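Local coordinates for epimerase family protein SDR39U1 (PDB 4B4O), which probably acts as an NADP-dependent oxidoreductase of the short-chain dehydrogenase/reductase superfamily and binds NADPH in a Rossmann-type domain, at residues Met1-Gly7 and Cys52-Leu58; Leu44-Leu49 and Leu88-Ile93; Asn57-Ile63 and Ser81-Thr86; Thr107-Tyr111 and Phe132-Thr137. The protein carries 3 engineered substitutions. All blocks are in the same frame, centred on the assembly; numbering follows the deposited sequence.

Interaction 1: Met1-Gly7 and Cys52-Leu58; sequences MRVLVGG and CDAAVNL. With NDP (NADPH dihydro-nicotinamide-adenine-dinucleotide phosphate), chain I.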
# COMPACT_ATOMS: atom_id res chain seq x y z
N MSE A 1 17.82 -13.71 6.39
CA MSE A 1 16.44 -14.22 6.17
C MSE A 1 16.11 -14.43 4.73
O MSE A 1 16.59 -13.71 3.88
CB MSE A 1 15.52 -13.12 6.65
CG MSE A 1 14.31 -13.69 7.32
SE MSE A 1 13.11 -12.26 7.90
CE MSE A 1 14.08 -10.58 7.64
N ARG A 2 15.27 -15.40 4.44
CA ARG A 2 14.78 -15.60 3.07
C ARG A 2 13.30 -15.22 2.97
O ARG A 2 12.49 -15.72 3.74
CB ARG A 2 15.11 -17.02 2.69
CG ARG A 2 14.38 -17.64 1.48
CD ARG A 2 15.27 -18.53 0.52
NE ARG A 2 15.66 -17.83 -0.75
CZ ARG A 2 16.86 -17.86 -1.39
NH1 ARG A 2 17.92 -18.55 -0.95
NH2 ARG A 2 17.01 -17.15 -2.53
N VAL A 3 12.96 -14.24 2.12
CA VAL A 3 11.60 -13.70 2.05
C VAL A 3 10.92 -13.97 0.70
O VAL A 3 11.51 -13.73 -0.33
CB VAL A 3 11.56 -12.17 2.30
CG1 VAL A 3 10.13 -11.68 2.40
CG2 VAL A 3 12.36 -11.79 3.55
N LEU A 4 9.71 -14.49 0.74
CA LEU A 4 8.91 -14.75 -0.46
C LEU A 4 7.94 -13.59 -0.65
O LEU A 4 7.14 -13.34 0.23
CB LEU A 4 8.13 -16.07 -0.30
CG LEU A 4 7.35 -16.63 -1.49
CD1 LEU A 4 8.29 -16.87 -2.65
CD2 LEU A 4 6.62 -17.92 -1.12
N VAL A 5 8.03 -12.87 -1.76
CA VAL A 5 7.19 -11.69 -1.96
C VAL A 5 6.22 -11.86 -3.12
O VAL A 5 6.60 -11.72 -4.28
CB VAL A 5 8.00 -10.38 -2.18
CG1 VAL A 5 7.04 -9.24 -2.49
CG2 VAL A 5 8.87 -10.08 -0.97
N GLY A 6 4.97 -12.11 -2.78
CA GLY A 6 3.92 -12.17 -3.78
C GLY A 6 3.64 -10.81 -4.38
O GLY A 6 3.47 -9.81 -3.67
N GLY A 7 3.60 -10.75 -5.71
CA GLY A 7 3.41 -9.48 -6.41
C GLY A 7 4.58 -8.54 -6.29
O GLY A 7 4.47 -7.35 -6.57
N CYS A 52 11.36 -20.64 2.84
CA CYS A 52 11.45 -19.27 3.21
C CYS A 52 11.19 -19.11 4.71
O CYS A 52 10.46 -19.90 5.32
CB CYS A 52 10.47 -18.42 2.41
SG CYS A 52 8.74 -18.86 2.66
N ASP A 53 11.78 -18.06 5.28
CA ASP A 53 11.61 -17.73 6.70
C ASP A 53 10.43 -16.79 6.91
O ASP A 53 9.88 -16.70 8.01
CB ASP A 53 12.89 -17.09 7.22
CG ASP A 53 14.11 -17.95 7.00
OD1 ASP A 53 14.18 -19.01 7.63
OD2 ASP A 53 14.98 -17.54 6.21
N ALA A 54 10.05 -16.07 5.85
CA ALA A 54 8.99 -15.08 5.92
C ALA A 54 8.35 -14.89 4.56
O ALA A 54 8.95 -15.16 3.53
CB ALA A 54 9.54 -13.78 6.45
N ALA A 55 7.10 -14.43 4.57
CA ALA A 55 6.36 -14.19 3.33
C ALA A 55 5.59 -12.87 3.40
O ALA A 55 5.13 -12.46 4.47
CB ALA A 55 5.43 -15.37 3.04
N VAL A 56 5.45 -12.23 2.24
CA VAL A 56 4.69 -10.98 2.10
C VAL A 56 3.81 -11.10 0.86
O VAL A 56 4.26 -11.66 -0.14
CB VAL A 56 5.62 -9.78 1.87
CG1 VAL A 56 4.80 -8.50 1.75
CG2 VAL A 56 6.64 -9.64 2.97
N ASN A 57 2.59 -10.58 0.91
CA ASN A 57 1.81 -10.43 -0.32
C ASN A 57 1.51 -8.97 -0.67
O ASN A 57 1.00 -8.20 0.15
CB ASN A 57 0.49 -11.20 -0.27
CG ASN A 57 -0.09 -11.40 -1.66
OD1 ASN A 57 0.61 -11.40 -2.64
ND2 ASN A 57 -1.37 -11.58 -1.72
N LEU A 58 1.83 -8.62 -1.92
CA LEU A 58 1.56 -7.31 -2.49
C LEU A 58 0.69 -7.42 -3.74
O LEU A 58 0.35 -6.40 -4.37
CB LEU A 58 2.87 -6.61 -2.85
CG LEU A 58 3.90 -6.45 -1.73
CD1 LEU A 58 5.18 -5.89 -2.32
CD2 LEU A 58 3.39 -5.59 -0.61
PA NDP I . 1.55 -2.58 -8.32
O1A NDP I . 0.33 -2.53 -9.28
O2A NDP I . 2.85 -1.84 -8.68
O5B NDP I . 2.08 -4.10 -8.08
C5B NDP I . 1.10 -5.14 -8.12
C4B NDP I . 1.79 -6.42 -8.53
O4B NDP I . 0.84 -7.47 -8.35
C3B NDP I . 2.22 -6.39 -10.00
O3B NDP I . 3.65 -6.19 -10.17
C2B NDP I . 1.82 -7.76 -10.53
O2B NDP I . 2.89 -8.69 -10.49
C1B NDP I . 0.80 -8.25 -9.54
N9A NDP I . -0.51 -8.07 -10.18
C8A NDP I . -1.04 -7.03 -10.89
N7A NDP I . -2.31 -7.39 -11.34
C5A NDP I . -2.55 -8.65 -10.92
C6A NDP I . -3.64 -9.64 -11.00
N6A NDP I . -4.80 -9.35 -11.63
N1A NDP I . -3.47 -10.84 -10.42
C2A NDP I . -2.30 -11.14 -9.78
N3A NDP I . -1.27 -10.28 -9.64
C4A NDP I . -1.36 -9.08 -10.16
O3 NDP I . 0.88 -2.09 -6.93
PN NDP I . 1.72 -1.42 -5.72
O1N NDP I . 3.12 -2.02 -5.71
O2N NDP I . 1.60 0.07 -5.79
O5D NDP I . 0.87 -1.92 -4.40
C5D NDP I . 0.89 -3.35 -4.17
C4D NDP I . -0.24 -3.79 -3.26
O4D NDP I . -0.34 -2.79 -2.26
C3D NDP I . -1.63 -3.85 -3.94
O3D NDP I . -2.39 -5.00 -3.45
C2D NDP I . -2.27 -2.50 -3.57
O2D NDP I . -3.68 -2.48 -3.34
C1D NDP I . -1.65 -2.22 -2.23
N1N NDP I . -1.61 -0.79 -1.89
C2N NDP I . -0.99 0.11 -2.67
C3N NDP I . -0.97 1.44 -2.34
C7N NDP I . -0.25 2.39 -3.23
O7N NDP I . 0.54 1.92 -4.04
N7N NDP I . -0.47 3.70 -3.15
C4N NDP I . -1.58 1.94 -1.07
C5N NDP I . -2.22 0.88 -0.29
C6N NDP I . -2.20 -0.43 -0.73
P2B NDP I . 3.13 -9.70 -11.77
O1X NDP I . 2.08 -10.79 -11.65
O2X NDP I . 2.97 -8.85 -13.07
O3X NDP I . 4.56 -10.15 -11.38
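V3, L4, V5 and G6 stand beside A54, A55, V56 and N57 as paired residues of two neighbouring parallel strands in the Rossmann fold, the strand axes differing in direction by 13°. L4 lies at the middle of the hydrogen bonding, giving its N-H to A54 O (3.0 Å from L4 N) and taking V56 N at its own O (2.9 Å). G6 N to V56 O and L58 N to G6 O continue the pattern.

At the outer end R2 O accepts from both D53 N and A54 N, and the D53 side chain in turn accepts from R2 N. D53 CG sits beside its own backbone N (chi1 -56°), a turn that brings OD2, through its anti lone pair, within 2.8 Å of R2 N. The CB of D53 also rests 3.7 Å from CG of selenomethionine M1. A leucine here would probably leave the R2 amide without this acceptor and let the chain start next to it shift more easily.

The side chains of V3 and V56 share one sheet face, where V3 CG1 meets V56 CG2 at 4.1 Å and L206 of helix 195-207 packs over both. L4 is on the opposite face, its CB 4.1 Å from C52 SG. G6 bears no side chain, and a CB there would run into N57 OD1. Toward the cofactor, V5 directs CG1 away from its own N (chi1 175°) and onto L58 CD1, 3.8 Å away. L58, an NADP-binding residue, places its CB 4.0 Å from C5D of NADPH.

Interaction 2: Leu44-Leu49 and Leu88-Ile93; sequences LAASGL and LLAKAI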
# COMPACT_ATOMS: atom_id res chain seq x y z
N LEU A 44 3.27 -22.36 -7.33
CA LEU A 44 3.01 -22.39 -5.90
C LEU A 44 1.86 -23.33 -5.52
O LEU A 44 1.93 -24.03 -4.53
CB LEU A 44 2.69 -20.98 -5.39
CG LEU A 44 2.31 -20.81 -3.92
CD1 LEU A 44 3.52 -21.01 -3.03
CD2 LEU A 44 1.71 -19.44 -3.74
N ALA A 45 0.80 -23.32 -6.32
CA ALA A 45 -0.35 -24.18 -6.06
C ALA A 45 -0.00 -25.63 -6.31
O ALA A 45 -0.54 -26.52 -5.66
CB ALA A 45 -1.52 -23.77 -6.94
N ALA A 46 0.89 -25.87 -7.26
CA ALA A 46 1.25 -27.23 -7.68
C ALA A 46 2.15 -27.90 -6.67
O ALA A 46 1.86 -28.99 -6.21
CB ALA A 46 1.96 -27.20 -9.03
N SER A 47 3.27 -27.25 -6.36
CA SER A 47 4.33 -27.88 -5.57
C SER A 47 4.57 -27.23 -4.21
O SER A 47 5.38 -27.71 -3.44
CB SER A 47 5.62 -27.95 -6.39
OG SER A 47 5.89 -26.71 -7.01
N GLY A 48 3.84 -26.16 -3.89
CA GLY A 48 3.82 -25.66 -2.52
C GLY A 48 4.76 -24.52 -2.24
O GLY A 48 5.38 -23.97 -3.15
N LEU A 49 4.87 -24.17 -0.97
CA LEU A 49 5.65 -23.01 -0.56
C LEU A 49 7.15 -23.32 -0.64
O LEU A 49 7.59 -24.29 -0.04
CB LEU A 49 5.26 -22.62 0.87
CG LEU A 49 5.67 -21.23 1.37
CD1 LEU A 49 4.77 -20.11 0.86
CD2 LEU A 49 5.71 -21.21 2.90
N LEU A 88 -4.07 -18.26 -1.43
CA LEU A 88 -3.18 -19.28 -1.96
C LEU A 88 -1.90 -19.34 -1.14
O LEU A 88 -1.37 -20.41 -0.86
CB LEU A 88 -2.85 -18.96 -3.42
CG LEU A 88 -2.74 -20.11 -4.45
CD1 LEU A 88 -3.62 -21.32 -4.17
CD2 LEU A 88 -3.05 -19.52 -5.83
N LEU A 89 -1.40 -18.17 -0.77
CA LEU A 89 -0.24 -18.07 0.10
C LEU A 89 -0.55 -18.56 1.50
O LEU A 89 0.24 -19.31 2.10
CB LEU A 89 0.27 -16.61 0.15
CG LEU A 89 1.34 -16.26 -0.89
CD1 LEU A 89 1.63 -14.76 -0.99
CD2 LEU A 89 2.60 -17.04 -0.58
N ALA A 90 -1.70 -18.15 2.03
CA ALA A 90 -2.15 -18.57 3.36
C ALA A 90 -2.23 -20.10 3.49
O ALA A 90 -1.68 -20.68 4.41
CB ALA A 90 -3.49 -17.94 3.67
N LYS A 91 -2.91 -20.74 2.55
CA LYS A 91 -3.02 -22.19 2.54
C LYS A 91 -1.67 -22.87 2.38
O LYS A 91 -1.42 -23.92 2.97
CB LYS A 91 -4.00 -22.65 1.46
CG LYS A 91 -5.44 -22.26 1.77
CD LYS A 91 -6.43 -22.81 0.74
CE LYS A 91 -7.89 -22.44 1.06
NZ LYS A 91 -8.83 -23.56 0.68
N ALA A 92 -0.78 -22.27 1.60
CA ALA A 92 0.56 -22.82 1.39
C ALA A 92 1.38 -22.78 2.67
O ALA A 92 2.08 -23.74 2.99
CB ALA A 92 1.28 -22.09 0.27
N ILE A 93 1.25 -21.68 3.41
CA ILE A 93 1.90 -21.56 4.71
C ILE A 93 1.36 -22.59 5.71
O ILE A 93 2.13 -23.27 6.37
CB ILE A 93 1.69 -20.17 5.31
CG1 ILE A 93 2.46 -19.11 4.51
CG2 ILE A 93 2.15 -20.21 6.77
CD1 ILE A 93 2.14 -17.69 4.91
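L44 and L49 meet L89, A92 and I93 with no aromatic ring or other flat side chain among them, and so this contact has no ring faces or edges to match; branched methyl ends do the touching. L44, whose CG lies opposite its backbone N (chi1 176°), divides its two methyls between neighbours: CD1 comes to A92 CB at 4.1 Å, and CD2 comes equally near L89 CD2. The L44 and L89 side chains cross at about a right angle. L49 reaches the same L89 methyl with CD1, at 4.0 Å, while its CD2 lies 4.2 Å from I93 CG1. Both leucines pack on the small A92, its CB also lying 4.1 Å from L49 CD1. Farther out, A45 CB meets L88 CD1 at 4.3 Å.

Helix 41-47 ends here: G48, with positive phi, is the first residue to leave helical geometry, and the chain then turns L49 back toward helix 72-95. W103 of strand 102-108 touches L89 and I93 from the sheet. No hydrogen bond joins the two segments, which implies that hydrophobic burial and the fit of branched chains round A92 hold the end of helix 41-47 and the residue after its G48 turn against helix 72-95.

Interaction 3: Asn57-Ile63 and Ser81-Thr86; sequences NLAGENI and SRLETT. With NDP (NADPH dihydro-nicotinamide-adenine-dinucleotide phosphate), chain I.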
# COMPACT_ATOMS: atom_id res chain seq x y z
N ASN A 57 2.59 -10.58 0.91
CA ASN A 57 1.81 -10.43 -0.32
C ASN A 57 1.51 -8.97 -0.67
O ASN A 57 1.00 -8.20 0.15
CB ASN A 57 0.49 -11.20 -0.27
CG ASN A 57 -0.09 -11.40 -1.66
OD1 ASN A 57 0.61 -11.40 -2.64
ND2 ASN A 57 -1.37 -11.58 -1.72
N LEU A 58 1.83 -8.62 -1.92
CA LEU A 58 1.56 -7.31 -2.49
C LEU A 58 0.69 -7.42 -3.74
O LEU A 58 0.35 -6.40 -4.37
CB LEU A 58 2.87 -6.61 -2.85
CG LEU A 58 3.90 -6.45 -1.73
CD1 LEU A 58 5.18 -5.89 -2.32
CD2 LEU A 58 3.39 -5.59 -0.61
N ALA A 59 0.31 -8.64 -4.11
CA ALA A 59 -0.34 -8.87 -5.39
C ALA A 59 -1.71 -8.19 -5.46
O ALA A 59 -2.49 -8.27 -4.53
CB ALA A 59 -0.48 -10.37 -5.64
N GLY A 60 -2.00 -7.53 -6.58
CA GLY A 60 -3.31 -6.93 -6.81
C GLY A 60 -3.42 -6.22 -8.15
O GLY A 60 -2.51 -5.50 -8.55
N GLU A 61 -4.53 -6.44 -8.84
CA GLU A 61 -4.85 -5.65 -10.01
C GLU A 61 -4.86 -4.18 -9.58
O GLU A 61 -5.47 -3.83 -8.57
CB GLU A 61 -6.22 -6.05 -10.55
CG GLU A 61 -6.69 -5.25 -11.75
CD GLU A 61 -6.04 -5.64 -13.07
OE1 GLU A 61 -5.27 -6.62 -13.12
OE2 GLU A 61 -6.32 -4.94 -14.05
N ASN A 62 -4.23 -3.32 -10.38
CA ASN A 62 -4.13 -1.91 -10.06
C ASN A 62 -5.48 -1.16 -10.07
O ASN A 62 -6.18 -1.13 -11.08
CB ASN A 62 -3.20 -1.19 -11.03
CG ASN A 62 -2.77 0.16 -10.50
OD1 ASN A 62 -3.34 1.18 -10.85
ND2 ASN A 62 -1.81 0.15 -9.57
N ILE A 63 -5.82 -0.57 -8.93
CA ILE A 63 -7.14 0.01 -8.74
C ILE A 63 -7.27 1.36 -9.44
O ILE A 63 -8.25 1.60 -10.15
CB ILE A 63 -7.43 0.19 -7.24
CG1 ILE A 63 -7.54 -1.19 -6.57
CG2 ILE A 63 -8.70 0.99 -7.01
CD1 ILE A 63 -7.67 -1.19 -5.05
N SER A 81 -8.24 -10.84 -7.51
CA SER A 81 -6.78 -10.84 -7.55
C SER A 81 -6.17 -10.79 -6.14
O SER A 81 -5.15 -11.39 -5.90
CB SER A 81 -6.26 -9.67 -8.41
OG SER A 81 -6.50 -8.41 -7.80
N ARG A 82 -6.79 -10.02 -5.25
CA ARG A 82 -6.29 -9.89 -3.90
C ARG A 82 -6.65 -11.09 -3.01
O ARG A 82 -5.79 -11.63 -2.31
CB ARG A 82 -6.74 -8.57 -3.28
CG ARG A 82 -6.05 -7.37 -3.90
CD ARG A 82 -6.71 -6.04 -3.65
NE ARG A 82 -5.85 -4.96 -4.16
CZ ARG A 82 -5.85 -4.49 -5.40
NH1 ARG A 82 -6.68 -4.98 -6.33
NH2 ARG A 82 -5.01 -3.52 -5.72
N LEU A 83 -7.91 -11.52 -3.02
CA LEU A 83 -8.32 -12.66 -2.19
C LEU A 83 -7.65 -13.98 -2.62
O LEU A 83 -7.18 -14.75 -1.79
CB LEU A 83 -9.84 -12.83 -2.20
CG LEU A 83 -10.83 -11.70 -1.88
CD1 LEU A 83 -12.26 -12.23 -1.84
CD2 LEU A 83 -10.46 -11.02 -0.56
N GLU A 84 -7.60 -14.24 -3.93
CA GLU A 84 -7.09 -15.52 -4.42
C GLU A 84 -5.61 -15.65 -4.14
O GLU A 84 -5.19 -16.64 -3.57
CB GLU A 84 -7.39 -15.74 -5.90
CG GLU A 84 -8.87 -15.94 -6.16
CD GLU A 84 -9.24 -15.95 -7.64
OE1 GLU A 84 -8.39 -16.38 -8.49
OE2 GLU A 84 -10.42 -15.62 -7.96
N THR A 85 -4.82 -14.65 -4.52
CA THR A 85 -3.37 -14.70 -4.24
C THR A 85 -3.09 -14.79 -2.74
O THR A 85 -2.29 -15.60 -2.31
CB THR A 85 -2.59 -13.51 -4.83
OG1 THR A 85 -3.05 -12.29 -4.24
CG2 THR A 85 -2.72 -13.48 -6.35
N THR A 86 -3.80 -14.00 -1.96
CA THR A 86 -3.62 -14.04 -0.51
C THR A 86 -3.98 -15.42 0.06
O THR A 86 -3.26 -15.97 0.89
CB THR A 86 -4.43 -12.92 0.19
OG1 THR A 86 -4.00 -11.65 -0.32
CG2 THR A 86 -4.24 -12.94 1.72
PA NDP I . 1.55 -2.58 -8.32
O1A NDP I . 0.33 -2.53 -9.28
O2A NDP I . 2.85 -1.84 -8.68
O5B NDP I . 2.08 -4.10 -8.08
C5B NDP I . 1.10 -5.14 -8.12
C4B NDP I . 1.79 -6.42 -8.53
O4B NDP I . 0.84 -7.47 -8.35
C3B NDP I . 2.22 -6.39 -10.00
O3B NDP I . 3.65 -6.19 -10.17
C2B NDP I . 1.82 -7.76 -10.53
O2B NDP I . 2.89 -8.69 -10.49
C1B NDP I . 0.80 -8.25 -9.54
N9A NDP I . -0.51 -8.07 -10.18
C8A NDP I . -1.04 -7.03 -10.89
N7A NDP I . -2.31 -7.39 -11.34
C5A NDP I . -2.55 -8.65 -10.92
C6A NDP I . -3.64 -9.64 -11.00
N6A NDP I . -4.80 -9.35 -11.63
N1A NDP I . -3.47 -10.84 -10.42
C2A NDP I . -2.30 -11.14 -9.78
N3A NDP I . -1.27 -10.28 -9.64
C4A NDP I . -1.36 -9.08 -10.16
O3 NDP I . 0.88 -2.09 -6.93
PN NDP I . 1.72 -1.42 -5.72
O1N NDP I . 3.12 -2.02 -5.71
O2N NDP I . 1.60 0.07 -5.79
O5D NDP I . 0.87 -1.92 -4.40
C5D NDP I . 0.89 -3.35 -4.17
C4D NDP I . -0.24 -3.79 -3.26
O4D NDP I . -0.34 -2.79 -2.26
C3D NDP I . -1.63 -3.85 -3.94
O3D NDP I . -2.39 -5.00 -3.45
C2D NDP I . -2.27 -2.50 -3.57
O2D NDP I . -3.68 -2.48 -3.34
C1D NDP I . -1.65 -2.22 -2.23
N1N NDP I . -1.61 -0.79 -1.89
C2N NDP I . -0.99 0.11 -2.67
C3N NDP I . -0.97 1.44 -2.34
C7N NDP I . -0.25 2.39 -3.23
O7N NDP I . 0.54 1.92 -4.04
N7N NDP I . -0.47 3.70 -3.15
C4N NDP I . -1.58 1.94 -1.07
C5N NDP I . -2.22 0.88 -0.29
C6N NDP I . -2.20 -0.43 -0.73
P2B NDP I . 3.13 -9.70 -11.77
O1X NDP I . 2.08 -10.79 -11.65
O2X NDP I . 2.97 -8.85 -13.07
O3X NDP I . 4.56 -10.15 -11.38
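N57 to I63 leaves strand 54-57 as an irregular, largely extended loop that runs back along helix 72-95 in the opposite direction, pairing N57 with T86 and G60 with R82, whose CA atoms are 5.1 Å apart. The N57 amide binds the helix flank. Its ND2 donates to T85 OG1 (3.1 Å) and T86 OG1 (3.0 Å), both lying in the amide plane, and each hydroxyl passes its own proton to a helix carbonyl, S81 O and R82 O respectively. N57 OD1 meanwhile accepts A59 N from above its plane, closing an Asx turn.

R82, extended from CG to NE, slips its guanidinium between two parts of the loop: G60 CA lies over the centre of one face, 3.8 Å from CZ, and I63 CD1 lies off-centre over the other. At the edge NH1 and NH2 both hold E61 O, at 2.8 and 2.9 Å, while NH2 also donates to O2D of NADPH, 2.9 Å away. A leucine in its place would probably leave E61 O and this ribose hydroxyl without their donors and free the loop to move. S81 OG accepts E61 N as well as bonding to E77 O, and E61 OE1 takes the adenine amine N6A at 3.1 Å; its OE2 forms a salt bridge with R68. These bonds probably help to position the loop; R82 contacts the nicotinamide-side ribose.

W41 of helix 41-47 packs on N57, A59 and T85, whereas W139 of helix 131-143 touches R82 and T86 and L105 of strand 102-108 meets N57 and T86.

Interaction 4: Thr107-Tyr111 and Phe132-Thr137; sequences TGVAY and FSNLVT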
# COMPACT_ATOMS: atom_id res chain seq x y z
N THR A 107 -2.62 -3.98 3.04
CA THR A 107 -3.95 -3.57 2.59
C THR A 107 -3.99 -2.03 2.65
O THR A 107 -2.96 -1.38 2.38
CB THR A 107 -5.06 -4.26 3.39
OG1 THR A 107 -5.06 -3.79 4.75
CG2 THR A 107 -4.83 -5.77 3.40
N GLY A 108 -5.14 -1.44 2.95
CA GLY A 108 -5.29 -0.00 2.77
C GLY A 108 -6.06 0.73 3.85
O GLY A 108 -6.84 0.15 4.58
N VAL A 109 -5.82 2.02 3.93
CA VAL A 109 -6.52 2.86 4.89
C VAL A 109 -7.99 3.05 4.52
O VAL A 109 -8.77 3.60 5.30
CB VAL A 109 -5.86 4.25 5.07
CG1 VAL A 109 -4.48 4.12 5.68
CG2 VAL A 109 -5.85 5.01 3.75
N ALA A 110 -8.37 2.61 3.32
CA ALA A 110 -9.78 2.58 2.92
C ALA A 110 -10.68 1.87 3.95
O ALA A 110 -11.90 2.05 3.94
CB ALA A 110 -9.90 1.90 1.57
N TYR A 111 -10.09 1.05 4.82
CA TYR A 111 -10.81 0.43 5.93
C TYR A 111 -11.55 1.46 6.80
O TYR A 111 -12.62 1.19 7.31
CB TYR A 111 -9.83 -0.37 6.80
CG TYR A 111 -10.47 -1.21 7.90
CD1 TYR A 111 -10.97 -2.48 7.62
CD2 TYR A 111 -10.55 -0.75 9.19
CE1 TYR A 111 -11.56 -3.25 8.60
CE2 TYR A 111 -11.14 -1.50 10.17
CZ TYR A 111 -11.64 -2.77 9.87
OH TYR A 111 -12.22 -3.54 10.85
N PHE A 132 -14.44 -0.57 -1.00
CA PHE A 132 -13.03 -0.69 -0.62
C PHE A 132 -12.81 -1.07 0.84
O PHE A 132 -11.87 -1.77 1.17
CB PHE A 132 -12.28 0.59 -0.98
CG PHE A 132 -12.25 0.85 -2.44
CD1 PHE A 132 -11.45 0.07 -3.28
CD2 PHE A 132 -13.04 1.83 -3.00
CE1 PHE A 132 -11.45 0.27 -4.64
CE2 PHE A 132 -13.04 2.06 -4.37
CZ PHE A 132 -12.24 1.26 -5.20
N SER A 133 -13.69 -0.60 1.72
CA SER A 133 -13.64 -1.01 3.11
C SER A 133 -14.00 -2.50 3.24
O SER A 133 -13.29 -3.25 3.91
CB SER A 133 -14.54 -0.13 3.99
OG SER A 133 -15.86 -0.04 3.48
N ASN A 134 -15.07 -2.93 2.57
CA ASN A 134 -15.40 -4.35 2.50
C ASN A 134 -14.25 -5.16 1.89
O ASN A 134 -13.97 -6.28 2.32
CB ASN A 134 -16.69 -4.60 1.71
CG ASN A 134 -17.94 -4.31 2.55
OD1 ASN A 134 -18.06 -4.80 3.67
ND2 ASN A 134 -18.89 -3.51 2.01
N LEU A 135 -13.60 -4.61 0.87
CA LEU A 135 -12.45 -5.29 0.29
C LEU A 135 -11.42 -5.59 1.38
O LEU A 135 -11.01 -6.72 1.56
CB LEU A 135 -11.83 -4.46 -0.86
CG LEU A 135 -10.49 -4.92 -1.48
CD1 LEU A 135 -10.62 -6.14 -2.39
CD2 LEU A 135 -9.83 -3.78 -2.24
N VAL A 136 -11.02 -4.58 2.13
CA VAL A 136 -9.97 -4.74 3.12
C VAL A 136 -10.37 -5.81 4.11
O VAL A 136 -9.56 -6.65 4.47
CB VAL A 136 -9.57 -3.39 3.79
CG1 VAL A 136 -8.60 -3.62 4.94
CG2 VAL A 136 -8.95 -2.42 2.77
N THR A 137 -11.63 -5.83 4.55
CA THR A 137 -12.08 -6.86 5.52
C THR A 137 -11.85 -8.27 4.96
O THR A 137 -11.24 -9.11 5.60
CB THR A 137 -13.58 -6.69 5.94
OG1 THR A 137 -13.74 -5.45 6.62
CG2 THR A 137 -14.05 -7.81 6.85
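V136, Y111 and A110 carry this contact between the end of strand 102-108, with the short 3-10 turn that follows, and helix 131-143. V136 points from the helix into the bend, its two methyls serving different parts of it. CG1, set opposite the residue's own N (chi1 172°), lies 3.5 Å from T107 OG1 and 3.8 Å from Y111 CD1; CG2 turns to the backbone of G108, 3.8 Å from its O.

Y111 crosses V136 at about a right angle. With CG swung opposite its backbone N (chi1 -173°), the ring reaches obliquely over V136 toward T137, and CE1 comes within 3.7 Å of T137 OG1, a hydroxyl already bonded to G127 O. A cation-pi contact with R156 also engages the ring. A110, in the 3-10 turn, packs nearer the N-terminal end of the helix: its CB meets F132 CB at 3.7 Å, while its carbonyl O lies 3.4 Å from S133 CB.

No hydrogen bond crosses between the segments, and the polar ends find partners elsewhere, T107 OG1 at E140 and S133 OG at D130. T107 also belongs to the NADPH pocket, as expected for a C-terminal strand end of a Rossmann sheet.

Strand 151-161 lies beside T107 in the sheet, L79 and R82 of helix 72-95 touch L135 of helix 131-143, and R257 and M260 of helix 255-262 touch the F132 side chain.

In the fold
Interactions 1 and 3 are buried, share N57 and L58, and both touch NADPH; interactions 2 and 4 are partly buried. Main-chain hydrogen bonds between sheet strands dominate interaction 1, whereas interaction 3 relies on side-chain donors and acceptors near the cofactor. Interactions 2 and 4 contain no cross-segment hydrogen bond and pack mainly by hydrocarbon. Helix 72-95 serves both 2 and 3, with L89 CD1 lying 3.8 Å from N57 CB, and L4 CD2 joins interaction 1 to interaction 2 at 3.5 Å from L49 CD1. Interaction 4 meets interaction 3 through I63 and F132, but does not touch interactions 1 or 2, although its strand adjoins 54-57 in the same sheet.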